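Local coordinates for formate oxidase (Aspergillus oryzae, PDB 5ZU2), which probably oxidises formate with the help of a bound FAD cofactor, as a member of the GMC oxidoreductase family, at residues 36-41 against 226-231; 65-70 against 441-446. The protein carries 1 engineered substitution. All blocks are in the same frame, centred on the assembly; numbering follows the deposited sequence.

Contact 1 (36-41 against 226-231); sequences VEAGIG and EVHSKR. With FAD (flavin-adenine dinucleotide), chain D; ACT (acetate ion), chain H.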
loop_
_atom_site.group_PDB
_atom_site.type_symbol
_atom_site.label_atom_id
_atom_site.label_comp_id
_atom_site.label_asym_id
_atom_site.label_seq_id
_atom_site.Cartn_x
_atom_site.Cartn_y
_atom_site.Cartn_z
ATOM N N VAL A 36 -15.207 13.507 -5.797
ATOM C CA VAL A 36 -14.245 14.551 -6.168
ATOM C C VAL A 36 -12.836 13.972 -6.111
ATOM O O VAL A 36 -12.497 13.210 -5.194
ATOM C CB VAL A 36 -14.375 15.820 -5.293
ATOM C CG1 VAL A 36 -15.731 16.494 -5.530
ATOM C CG2 VAL A 36 -14.163 15.546 -3.838
ATOM N N GLU A 37 -12.024 14.300 -7.122
ATOM C CA GLU A 37 -10.711 13.689 -7.319
ATOM C C GLU A 37 -9.786 14.695 -7.997
ATOM O O GLU A 37 -10.192 15.350 -8.967
ATOM C CB GLU A 37 -10.816 12.415 -8.179
ATOM C CG GLU A 37 -9.501 11.949 -8.790
ATOM C CD GLU A 37 -8.469 11.616 -7.718
ATOM O OE1 GLU A 37 -8.884 11.111 -6.655
ATOM O OE2 GLU A 37 -7.255 11.871 -7.915
ATOM N N ALA A 38 -8.528 14.771 -7.515
ATOM C CA ALA A 38 -7.583 15.777 -8.016
ATOM C C ALA A 38 -7.040 15.441 -9.402
ATOM O O ALA A 38 -6.821 16.355 -10.206
ATOM C CB ALA A 38 -6.429 15.980 -7.024
ATOM N N GLY A 39 -6.852 14.158 -9.711
ATOM C CA GLY A 39 -6.270 13.735 -10.969
ATOM C C GLY A 39 -7.317 13.418 -12.023
ATOM O O GLY A 39 -8.513 13.642 -11.839
ATOM N N ILE A 40 -6.844 12.838 -13.137
ATOM C CA ILE A 40 -7.697 12.530 -14.288
ATOM C C ILE A 40 -8.819 11.548 -13.942
ATOM O O ILE A 40 -8.709 10.720 -13.025
ATOM C CB ILE A 40 -6.865 11.958 -15.450
ATOM C CG1 ILE A 40 -6.103 10.727 -14.994
ATOM C CG2 ILE A 40 -5.908 12.997 -16.054
ATOM C CD1 ILE A 40 -5.856 9.764 -16.112
ATOM N N GLY A 41 -9.902 11.621 -14.722
ATOM C CA GLY A 41 -11.058 10.761 -14.584
ATOM C C GLY A 41 -11.052 9.527 -15.445
ATOM O O GLY A 41 -11.897 8.649 -15.259
ATOM N N GLU A 226 -10.046 16.355 -11.741
ATOM C CA GLU A 226 -9.288 17.607 -11.894
ATOM C C GLU A 226 -9.776 18.731 -10.975
ATOM O O GLU A 226 -9.781 19.900 -11.358
ATOM C CB GLU A 226 -9.331 18.107 -13.342
ATOM C CG GLU A 226 -9.237 17.039 -14.389
ATOM C CD GLU A 226 -7.855 16.887 -14.892
ATOM O OE1 GLU A 226 -6.923 17.189 -14.115
ATOM O OE2 GLU A 226 -7.695 16.480 -16.064
ATOM N N VAL A 227 -10.170 18.391 -9.747
ATOM C CA VAL A 227 -10.487 19.395 -8.739
ATOM C C VAL A 227 -9.682 19.085 -7.491
ATOM O O VAL A 227 -9.516 17.919 -7.116
ATOM C CB VAL A 227 -12.000 19.482 -8.411
ATOM C CG1 VAL A 227 -12.794 19.782 -9.661
ATOM C CG2 VAL A 227 -12.509 18.225 -7.723
ATOM N N HIS A 228 -9.178 20.133 -6.856
ATOM C CA HIS A 228 -8.337 20.032 -5.679
ATOM C C HIS A 228 -9.127 20.464 -4.444
ATOM O O HIS A 228 -9.723 21.543 -4.423
ATOM C CB HIS A 228 -7.087 20.882 -5.888
ATOM C CG HIS A 228 -5.951 20.494 -5.008
ATOM N ND1 HIS A 228 -4.951 19.642 -5.425
ATOM C CD2 HIS A 228 -5.636 20.864 -3.743
ATOM C CE1 HIS A 228 -4.076 19.488 -4.444
ATOM N NE2 HIS A 228 -4.464 20.222 -3.414
ATOM N N SER A 229 -9.141 19.624 -3.420
ATOM C CA SER A 229 -9.957 19.930 -2.252
ATOM C C SER A 229 -9.362 21.083 -1.475
ATOM O O SER A 229 -8.143 21.193 -1.319
ATOM C CB SER A 229 -10.101 18.714 -1.335
ATOM O OG SER A 229 -8.836 18.317 -0.822
ATOM N N LYS A 230 -10.227 21.974 -1.021
ATOM C CA LYS A 230 -9.756 23.072 -0.206
ATOM C C LYS A 230 -10.011 22.828 1.268
ATOM O O LYS A 230 -9.121 23.059 2.086
ATOM C CB LYS A 230 -10.410 24.390 -0.638
ATOM C CG LYS A 230 -10.146 25.494 0.362
ATOM C CD LYS A 230 -11.060 26.676 0.157
ATOM C CE LYS A 230 -10.626 27.843 1.016
ATOM N NZ LYS A 230 -11.643 28.938 0.977
ATOM N N ARG A 231 -11.172 22.282 1.612
ATOM C CA ARG A 231 -11.623 22.251 2.993
ATOM C C ARG A 231 -12.904 21.428 3.072
ATOM O O ARG A 231 -13.671 21.369 2.105
ATOM C CB ARG A 231 -11.871 23.686 3.486
ATOM C CG ARG A 231 -12.261 23.831 4.927
ATOM C CD ARG A 231 -12.705 25.265 5.223
ATOM N NE ARG A 231 -11.644 26.235 4.966
ATOM C CZ ARG A 231 -11.858 27.529 4.765
ATOM N NH1 ARG A 231 -13.105 28.001 4.779
ATOM N NH2 ARG A 231 -10.830 28.348 4.535
HETATM P PA FAD D . -5.189 6.293 -2.393
HETATM O O1A FAD D . -3.880 6.914 -2.596
HETATM O O2A FAD D . -5.425 5.030 -3.208
HETATM O O5B FAD D . -6.405 7.327 -2.722
HETATM C C5B FAD D . -6.340 8.726 -2.363
HETATM C C4B FAD D . -7.034 9.502 -3.457
HETATM O O4B FAD D . -7.341 10.843 -3.001
HETATM C C3B FAD D . -6.241 9.657 -4.757
HETATM O O3B FAD D . -7.053 9.442 -5.907
HETATM C C2B FAD D . -5.781 11.113 -4.707
HETATM O O2B FAD D . -5.546 11.692 -5.995
HETATM C C1B FAD D . -6.966 11.761 -3.999
HETATM N N9A FAD D . -6.634 13.031 -3.362
HETATM C C8A FAD D . -5.649 13.220 -2.433
HETATM N N7A FAD D . -5.545 14.455 -2.008
HETATM C C5A FAD D . -6.507 15.136 -2.731
HETATM C C6A FAD D . -6.894 16.491 -2.747
HETATM N N6A FAD D . -6.318 17.431 -1.989
HETATM N N1A FAD D . -7.910 16.844 -3.571
HETATM C C2A FAD D . -8.477 15.902 -4.327
HETATM N N3A FAD D . -8.191 14.598 -4.403
HETATM C C4A FAD D . -7.187 14.275 -3.576
HETATM N N1 FAD D . -0.220 -2.326 -1.886
HETATM C C2 FAD D . -0.279 -3.683 -2.019
HETATM O O2 FAD D . -1.066 -4.365 -1.346
HETATM N N3 FAD D . 0.563 -4.327 -2.938
HETATM C C4 FAD D . 1.502 -3.710 -3.764
HETATM O O4 FAD D . 2.202 -4.381 -4.527
HETATM C C4X FAD D . 1.543 -2.259 -3.608
HETATM N N5 FAD D . 2.400 -1.585 -4.340
HETATM C C5X FAD D . 2.440 -0.211 -4.194
HETATM C C6 FAD D . 3.331 0.517 -4.991
HETATM C C7 FAD D . 3.406 1.902 -4.902
HETATM C C7M FAD D . 4.389 2.650 -5.772
HETATM C C8 FAD D . 2.563 2.579 -4.000
HETATM C C8M FAD D . 2.612 4.076 -3.878
HETATM C C9 FAD D . 1.663 1.857 -3.213
HETATM C C9A FAD D . 1.595 0.470 -3.301
HETATM N N10 FAD D . 0.681 -0.297 -2.537
HETATM C C10 FAD D . 0.639 -1.661 -2.654
HETATM C "C1'" FAD D . -0.177 0.329 -1.531
HETATM C "C2'" FAD D . -1.614 0.538 -1.967
HETATM O "O2'" FAD D . -1.666 0.867 -3.353
HETATM C "C3'" FAD D . -2.182 1.702 -1.154
HETATM O "O3'" FAD D . -1.898 1.526 0.232
HETATM C "C4'" FAD D . -3.677 1.962 -1.316
HETATM O "O4'" FAD D . -3.969 2.083 -2.711
HETATM C "C5'" FAD D . -4.071 3.180 -0.508
HETATM O "O5'" FAD D . -5.464 3.464 -0.738
HETATM P P FAD D . -6.146 4.752 -0.163
HETATM O O1P FAD D . -7.569 4.708 -0.724
HETATM O O2P FAD D . -5.894 4.773 1.316
HETATM O O3P FAD D . -5.372 5.947 -0.857
HETATM C C ACT H . -0.878 18.968 -2.409
HETATM O O ACT H . -1.982 19.424 -2.012
HETATM O OXT ACT H . -0.106 18.139 -1.816
HETATM C CH3 ACT H . -0.419 19.510 -3.845
HETATM O O HOH W 1 -9.762 13.912 -16.489
#
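The imidazole of His228 is approached obliquely by the methyl of Ala38, while the adenine amino nitrogen FAD N6A lies over one face, 3.6 Å above the ring plane and offset toward the rim. An acetate ion sits at the ring edge, in plane. His228 NE2 makes only a weak bond to it, its stronger partner being the carbonyl of Pro440.

Ala38 and Ser229 frame the adenine itself. The small Ala38 CB packs over a face of the base, 3.4 Å from FAD C2A, and the Ser229 amide donates a nearly straight bond (166°) to FAD N1A.

This is the adenosine end of a Rossmann-type FAD site, in which an acid following the second strand of the parallel sheet grips the ribose. Here that acid is Glu37: OE1 accepts from FAD O3B and OE2 from FAD O2B, each at 2.6 Å. With CG anti to the backbone N (chi1 162°), a bend at chi2 turns the carboxylate toward the ribose. Gly39 N donates to Glu37 OE2 at 2.9 Å, on the anti side and somewhat out of the carboxylate plane. Gly14 N, in the glycine-rich turn, holds OE1, so protein bonds fix the carboxylate's rotation.

Next to the adenosine the two backbones are joined directly. Val227 N bonds to Glu37 O at 3.1 Å, and Glu226 N reaches Gly39 O from above the carbonyl plane, 47° out of it. Branched Val36 and Val227 fill the buried side, Val36 CB lying 3.9 Å from Val227 CG2, whereas the charged Glu226 stays at the solvent-facing margin, where a water that accepts from Gly41 N donates weakly to Glu226 OE2.

Contact 2 (65-70 against 441-446); sequences WAYKTT and FQQPNI. With FAD (flavin-adenine dinucleotide), chain D.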
loop_
_atom_site.group_PDB
_atom_site.type_symbol
_atom_site.label_atom_id
_atom_site.label_comp_id
_atom_site.label_asym_id
_atom_site.label_seq_id
_atom_site.Cartn_x
_atom_site.Cartn_y
_atom_site.Cartn_z
ATOM N N TRP A 65 1.829 12.060 -7.156
ATOM C CA TRP A 65 1.937 13.240 -6.303
ATOM C C TRP A 65 3.394 13.605 -6.062
ATOM O O TRP A 65 3.711 14.779 -5.875
ATOM C CB TRP A 65 1.240 13.016 -4.951
ATOM C CG TRP A 65 -0.283 13.043 -4.978
ATOM C CD1 TRP A 65 -1.129 11.965 -5.117
ATOM C CD2 TRP A 65 -1.130 14.196 -4.855
ATOM N NE1 TRP A 65 -2.438 12.380 -5.092
ATOM C CE2 TRP A 65 -2.470 13.742 -4.939
ATOM C CE3 TRP A 65 -0.888 15.570 -4.694
ATOM C CZ2 TRP A 65 -3.562 14.615 -4.868
ATOM C CZ3 TRP A 65 -1.968 16.426 -4.620
ATOM C CH2 TRP A 65 -3.292 15.943 -4.704
ATOM N N ALA A 66 4.287 12.622 -6.044
ATOM C CA ALA A 66 5.723 12.877 -5.927
ATOM C C ALA A 66 6.061 13.686 -4.667
ATOM O O ALA A 66 6.769 14.695 -4.728
ATOM C CB ALA A 66 6.240 13.590 -7.182
ATOM N N TYR A 67 5.550 13.239 -3.517
ATOM C CA TYR A 67 5.802 13.947 -2.265
ATOM C C TYR A 67 7.276 13.898 -1.885
ATOM O O TYR A 67 7.958 12.891 -2.094
ATOM C CB TYR A 67 4.987 13.342 -1.111
ATOM C CG TYR A 67 3.495 13.494 -1.258
ATOM C CD1 TYR A 67 2.917 14.747 -1.373
ATOM C CD2 TYR A 67 2.665 12.390 -1.257
ATOM C CE1 TYR A 67 1.543 14.898 -1.514
ATOM C CE2 TYR A 67 1.292 12.527 -1.389
ATOM C CZ TYR A 67 0.739 13.782 -1.513
ATOM O OH TYR A 67 -0.621 13.926 -1.655
ATOM N N LYS A 68 7.759 14.983 -1.295
ATOM C CA LYS A 68 8.963 14.905 -0.484
ATOM C C LYS A 68 8.616 14.224 0.831
ATOM O O LYS A 68 7.554 14.479 1.403
ATOM C CB LYS A 68 9.522 16.301 -0.201
ATOM C CG LYS A 68 10.029 17.053 -1.425
ATOM C CD LYS A 68 10.509 18.426 -1.019
ATOM C CE LYS A 68 11.255 19.097 -2.155
ATOM N NZ LYS A 68 11.553 20.496 -1.771
ATOM N N THR A 69 9.499 13.340 1.299
ATOM C CA THR A 69 9.261 12.637 2.551
ATOM C C THR A 69 10.575 12.373 3.266
ATOM O O THR A 69 11.529 11.903 2.642
ATOM C CB THR A 69 8.528 11.314 2.291
ATOM O OG1 THR A 69 7.195 11.598 1.845
ATOM C CG2 THR A 69 8.466 10.492 3.550
ATOM N N THR A 70 10.607 12.649 4.572
ATOM C CA THR A 70 11.719 12.235 5.434
ATOM C C THR A 70 11.595 10.735 5.710
ATOM O O THR A 70 10.613 10.295 6.324
ATOM C CB THR A 70 11.724 12.997 6.770
ATOM O OG1 THR A 70 11.905 14.400 6.566
ATOM C CG2 THR A 70 12.837 12.502 7.652
ATOM N N PHE A 441 -2.725 23.706 -1.380
ATOM C CA PHE A 441 -1.947 23.203 -2.501
ATOM C C PHE A 441 -0.518 22.830 -2.127
ATOM O O PHE A 441 0.231 22.368 -2.993
ATOM C CB PHE A 441 -1.942 24.231 -3.637
ATOM C CG PHE A 441 -3.260 24.352 -4.338
ATOM C CD1 PHE A 441 -3.624 23.433 -5.310
ATOM C CD2 PHE A 441 -4.159 25.372 -4.003
ATOM C CE1 PHE A 441 -4.838 23.540 -5.948
ATOM C CE2 PHE A 441 -5.379 25.482 -4.648
ATOM C CZ PHE A 441 -5.721 24.566 -5.625
ATOM N N GLN A 442 -0.112 23.012 -0.872
ATOM C CA GLN A 442 1.183 22.507 -0.438
ATOM C C GLN A 442 1.047 21.103 0.131
ATOM O O GLN A 442 0.053 20.760 0.779
ATOM C CB GLN A 442 1.800 23.412 0.621
ATOM C CG GLN A 442 2.606 24.519 0.027
ATOM C CD GLN A 442 3.256 25.379 1.072
ATOM O OE1 GLN A 442 3.186 25.092 2.279
ATOM N NE2 GLN A 442 3.871 26.468 0.623
ATOM N N GLN A 443 2.059 20.292 -0.110
ATOM C CA GLN A 443 2.059 18.978 0.489
ATOM C C GLN A 443 2.180 19.106 2.004
ATOM O O GLN A 443 2.678 20.111 2.517
ATOM C CB GLN A 443 3.189 18.121 -0.081
ATOM C CG GLN A 443 4.613 18.532 0.311
ATOM C CD GLN A 443 5.607 17.418 0.044
ATOM O OE1 GLN A 443 6.118 17.286 -1.073
ATOM N NE2 GLN A 443 5.896 16.619 1.056
ATOM N N PRO A 444 1.670 18.134 2.744
ATOM C CA PRO A 444 1.975 18.091 4.171
ATOM C C PRO A 444 3.424 17.677 4.354
ATOM O O PRO A 444 4.051 17.107 3.457
ATOM C CB PRO A 444 1.001 17.040 4.712
ATOM C CG PRO A 444 0.775 16.109 3.522
ATOM C CD PRO A 444 0.805 17.016 2.312
ATOM N N ASN A 445 3.966 17.987 5.526
ATOM C CA ASN A 445 5.293 17.492 5.862
ATOM C C ASN A 445 5.145 16.066 6.399
ATOM O O ASN A 445 4.178 15.754 7.106
ATOM C CB ASN A 445 5.992 18.466 6.824
ATOM C CG ASN A 445 6.133 19.867 6.183
ATOM O OD1 ASN A 445 6.129 19.994 4.953
ATOM N ND2 ASN A 445 6.240 20.901 6.992
ATOM N N ILE A 446 6.016 15.173 5.931
ATOM C CA ILE A 446 5.862 13.730 6.113
ATOM C C ILE A 446 7.168 13.162 6.651
ATOM O O ILE A 446 8.223 13.302 6.016
ATOM C CB ILE A 446 5.490 13.009 4.802
ATOM C CG1 ILE A 446 4.252 13.639 4.161
ATOM C CG2 ILE A 446 5.237 11.531 5.093
ATOM C CD1 ILE A 446 3.913 13.094 2.780
HETATM P PA FAD D . -5.189 6.293 -2.393
HETATM O O1A FAD D . -3.880 6.914 -2.596
HETATM O O2A FAD D . -5.425 5.030 -3.208
HETATM O O5B FAD D . -6.405 7.327 -2.722
HETATM C C5B FAD D . -6.340 8.726 -2.363
HETATM C C4B FAD D . -7.034 9.502 -3.457
HETATM O O4B FAD D . -7.341 10.843 -3.001
HETATM C C3B FAD D . -6.241 9.657 -4.757
HETATM O O3B FAD D . -7.053 9.442 -5.907
HETATM C C2B FAD D . -5.781 11.113 -4.707
HETATM O O2B FAD D . -5.546 11.692 -5.995
HETATM C C1B FAD D . -6.966 11.761 -3.999
HETATM N N9A FAD D . -6.634 13.031 -3.362
HETATM C C8A FAD D . -5.649 13.220 -2.433
HETATM N N7A FAD D . -5.545 14.455 -2.008
HETATM C C5A FAD D . -6.507 15.136 -2.731
HETATM C C6A FAD D . -6.894 16.491 -2.747
HETATM N N6A FAD D . -6.318 17.431 -1.989
HETATM N N1A FAD D . -7.910 16.844 -3.571
HETATM C C2A FAD D . -8.477 15.902 -4.327
HETATM N N3A FAD D . -8.191 14.598 -4.403
HETATM C C4A FAD D . -7.187 14.275 -3.576
HETATM N N1 FAD D . -0.220 -2.326 -1.886
HETATM C C2 FAD D . -0.279 -3.683 -2.019
HETATM O O2 FAD D . -1.066 -4.365 -1.346
HETATM N N3 FAD D . 0.563 -4.327 -2.938
HETATM C C4 FAD D . 1.502 -3.710 -3.764
HETATM O O4 FAD D . 2.202 -4.381 -4.527
HETATM C C4X FAD D . 1.543 -2.259 -3.608
HETATM N N5 FAD D . 2.400 -1.585 -4.340
HETATM C C5X FAD D . 2.440 -0.211 -4.194
HETATM C C6 FAD D . 3.331 0.517 -4.991
HETATM C C7 FAD D . 3.406 1.902 -4.902
HETATM C C7M FAD D . 4.389 2.650 -5.772
HETATM C C8 FAD D . 2.563 2.579 -4.000
HETATM C C8M FAD D . 2.612 4.076 -3.878
HETATM C C9 FAD D . 1.663 1.857 -3.213
HETATM C C9A FAD D . 1.595 0.470 -3.301
HETATM N N10 FAD D . 0.681 -0.297 -2.537
HETATM C C10 FAD D . 0.639 -1.661 -2.654
HETATM C "C1'" FAD D . -0.177 0.329 -1.531
HETATM C "C2'" FAD D . -1.614 0.538 -1.967
HETATM O "O2'" FAD D . -1.666 0.867 -3.353
HETATM C "C3'" FAD D . -2.182 1.702 -1.154
HETATM O "O3'" FAD D . -1.898 1.526 0.232
HETATM C "C4'" FAD D . -3.677 1.962 -1.316
HETATM O "O4'" FAD D . -3.969 2.083 -2.711
HETATM C "C5'" FAD D . -4.071 3.180 -0.508
HETATM O "O5'" FAD D . -5.464 3.464 -0.738
HETATM P P FAD D . -6.146 4.752 -0.163
HETATM O O1P FAD D . -7.569 4.708 -0.724
HETATM O O2P FAD D . -5.894 4.773 1.316
HETATM O O3P FAD D . -5.372 5.947 -0.857
HETATM O O HOH W 2 7.957 15.808 3.935
HETATM O O HOH W 3 9.885 15.978 5.796
#
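Gln443 sets CG between its own backbone N and carbonyl carbon (chi1 69°) and then runs out extended, which delivers its amide to the backbone of Lys68. There the side chain imitates a neighbouring strand: Gln443 OE1 accepts from Lys68 N at 2.8 Å and Gln443 NE2 donates to Lys68 O at 2.7 Å, both bonds lying in the carbonyl plane on a lone pair. Gln443 NE2 also donates to Pro444 O at 3.1 Å, so three bonds fix the amide's rotation; glutamine suits the place because one flat group both gives and takes.

The Tyr67 side chain runs alongside Gln443 but points the other way, the ring and amide planes 76° apart, and Tyr67 CD1 lies 3.6 Å from Gln443 CB. The tyrosine hydroxyl goes on to Glu270. Ile446 provides the apolar filling, with CD1 4.0 Å from Tyr67 CB and CG2 3.7 Å from Thr69 CG2. Beyond it, Thr70 N donates to Ile446 O at 2.9 Å. A water accepts from Ile446 N and donates to Lys68 O, joining the two segments.

The touching parts run the same way, 28° apart. Strand 67-74, hairpin partner of 77-81, thereby meets 445-447, the outer strand of the sheet with 431-434 and 302-304, while helix 267-277 packs against Pro444 and Ile446.

In the fold
The centres of contacts 1 and 2 are 17 Å apart, yet the two meet beside the adenosine half of FAD. His228 CG of contact 1 lies 3.4 Å from Phe441 CE1 of contact 2, their rings stacked, and Ala38 CB lies 3.8 Å from Trp65 CZ2. Trp65 completes the ribose site from its own side, its NE1 giving a weak bond of 3.3 Å to FAD O2B, the hydroxyl that Glu37 also holds. The side chains of Glu270, another FAD-binding residue, and His228 come within about 5 Å at their nearest atoms. Contact 1 joins two segments of the N-terminal GMC oxidoreductase region, whereas contact 2 ties that region to the C-terminal one.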